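Local coordinates for protein tautomerase (Advenella mimigardefordensis DPN7, PDB 6VVW) that belongs to the tautomerase superfamily and folds as a beta-alpha-beta protein that assembles into a trimer, at residues A[4-9]-A[41-46]. Sequence-based numbering, arbitrary orientation.
Sequences LQVQVT and ISLHEI
Residues 4-9 and 41-46 run side by side and carry the two parallel strands of a beta-alpha-beta unit, with helix 16-30 between them in sequence. Ser42 N donates to Leu4 O at 2.8 Å, from above the carbonyl plane. Val6 N makes a weak bond to Ser42 O. His44 N to Val6 O (2.9 Å) and Ile46 N to Val8 O (2.8 Å) both lie nearly along the C=O axis. These two bonds carry the backbone pairing past Leu43.

Leu4, Val6, Ile41 and Leu43 share the face where helix 16-30 packs on Leu4 and Ile41. Leu4 and Ile41 lie alongside each other. Leu43 has CG anti to its backbone N (chi1 -176°), which brings CD1 obliquely to Val6 CB and Val8 CG1, 3.6 Å from each.

Gln7 leaves the backbone with CG anti to the carbonyl carbon and is extended beyond it. Its CB sits 3.7 Å from Ile46 CD1. Gln7 CG then passes Ile46 CD1 at 3.5 Å. Gln7 CD comes to 3.3 Å from Ile46 CD1. At the tip, OE1 lies 3.2 Å from Ile46 CD1 and hydrogen-bonds Ser42 OG of the third subunit. Ser42 OG of this chain makes the same bond to Gln7 OE1 of the second subunit. Glu45 forms a salt bridge with Lys17.

The chemistry is thus divided: apolar side chains pack the two strands against each other, with Leu4 and Ile41 reaching helix 16-30, while the buried Gln7-Ser42 bond, made with both neighbouring subunits, probably helps to hold the trimer together.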
# COMPACT_ATOMS: atom_id res chain seq x y z
N LEU A 4 5.06 7.61 4.50
CA LEU A 4 3.97 7.96 3.61
C LEU A 4 4.26 7.37 2.25
O LEU A 4 5.42 7.34 1.82
CB LEU A 4 3.78 9.46 3.50
CG LEU A 4 2.71 10.09 4.39
CD1 LEU A 4 3.16 10.18 5.84
CD2 LEU A 4 2.42 11.47 3.87
N GLN A 5 3.23 6.85 1.61
CA GLN A 5 3.30 6.46 0.21
C GLN A 5 2.15 7.17 -0.46
O GLN A 5 1.09 7.33 0.13
CB GLN A 5 3.19 4.93 0.02
CG GLN A 5 4.15 4.14 0.87
CD GLN A 5 4.17 2.67 0.53
OE1 GLN A 5 3.34 2.18 -0.23
NE2 GLN A 5 5.15 1.95 1.08
N VAL A 6 2.39 7.62 -1.69
CA VAL A 6 1.49 8.55 -2.37
C VAL A 6 1.35 8.14 -3.83
O VAL A 6 2.35 7.93 -4.51
CB VAL A 6 2.01 10.00 -2.31
CG1 VAL A 6 0.93 10.95 -2.71
CG2 VAL A 6 2.57 10.33 -0.94
N GLN A 7 0.11 8.07 -4.31
CA GLN A 7 -0.15 7.91 -5.74
C GLN A 7 -0.73 9.21 -6.27
O GLN A 7 -1.76 9.68 -5.78
CB GLN A 7 -1.11 6.76 -6.00
CG GLN A 7 -0.46 5.41 -5.83
CD GLN A 7 -1.44 4.24 -5.93
OE1 GLN A 7 -2.63 4.42 -6.20
NE2 GLN A 7 -0.92 3.03 -5.72
N VAL A 8 -0.06 9.81 -7.25
CA VAL A 8 -0.57 10.98 -7.95
C VAL A 8 -0.78 10.62 -9.40
O VAL A 8 -0.05 9.79 -9.95
CB VAL A 8 0.40 12.17 -7.82
CG1 VAL A 8 1.76 11.76 -8.29
CG2 VAL A 8 -0.11 13.35 -8.62
N THR A 9 -1.77 11.23 -10.04
CA THR A 9 -1.89 11.07 -11.49
C THR A 9 -0.57 11.52 -12.13
O THR A 9 0.06 12.49 -11.69
CB THR A 9 -3.08 11.87 -12.02
OG1 THR A 9 -3.56 11.29 -13.24
CG2 THR A 9 -2.71 13.30 -12.33
N ILE A 41 8.56 9.80 2.99
CA ILE A 41 7.48 9.99 2.04
C ILE A 41 7.95 9.47 0.71
O ILE A 41 9.07 9.77 0.28
CB ILE A 41 7.06 11.46 1.91
CG1 ILE A 41 6.43 11.95 3.21
CG2 ILE A 41 6.10 11.62 0.77
CD1 ILE A 41 6.48 13.43 3.40
N SER A 42 7.11 8.70 0.03
CA SER A 42 7.45 8.13 -1.26
C SER A 42 6.38 8.50 -2.27
O SER A 42 5.20 8.25 -2.03
CB SER A 42 7.57 6.62 -1.16
OG SER A 42 6.34 6.00 -1.49
N LEU A 43 6.78 9.07 -3.41
CA LEU A 43 5.82 9.39 -4.45
C LEU A 43 5.95 8.42 -5.62
O LEU A 43 7.07 8.12 -6.07
CB LEU A 43 6.01 10.82 -4.95
CG LEU A 43 4.96 11.22 -5.98
CD1 LEU A 43 3.64 11.00 -5.31
CD2 LEU A 43 5.07 12.66 -6.36
N HIS A 44 4.80 7.95 -6.14
CA HIS A 44 4.74 6.94 -7.19
C HIS A 44 3.66 7.34 -8.19
O HIS A 44 2.49 6.98 -8.01
CB HIS A 44 4.46 5.57 -6.59
CG HIS A 44 3.92 4.56 -7.55
ND1 HIS A 44 4.29 4.50 -8.88
CD2 HIS A 44 3.05 3.53 -7.36
CE1 HIS A 44 3.68 3.49 -9.46
NE2 HIS A 44 2.91 2.89 -8.57
N GLU A 45 4.04 8.05 -9.25
CA GLU A 45 3.05 8.58 -10.17
C GLU A 45 2.41 7.46 -10.97
O GLU A 45 3.00 6.41 -11.23
CB GLU A 45 3.65 9.58 -11.15
CG GLU A 45 4.92 10.27 -10.71
CD GLU A 45 5.43 11.21 -11.78
OE1 GLU A 45 4.60 11.69 -12.57
OE2 GLU A 45 6.64 11.48 -11.82
N ILE A 46 1.18 7.71 -11.40
CA ILE A 46 0.31 6.70 -11.98
C ILE A 46 -0.17 7.22 -13.32
O ILE A 46 -0.60 8.37 -13.43
CB ILE A 46 -0.88 6.39 -11.07
CG1 ILE A 46 -0.41 5.76 -9.76
CG2 ILE A 46 -1.83 5.46 -11.76
CD1 ILE A 46 -1.44 4.89 -9.13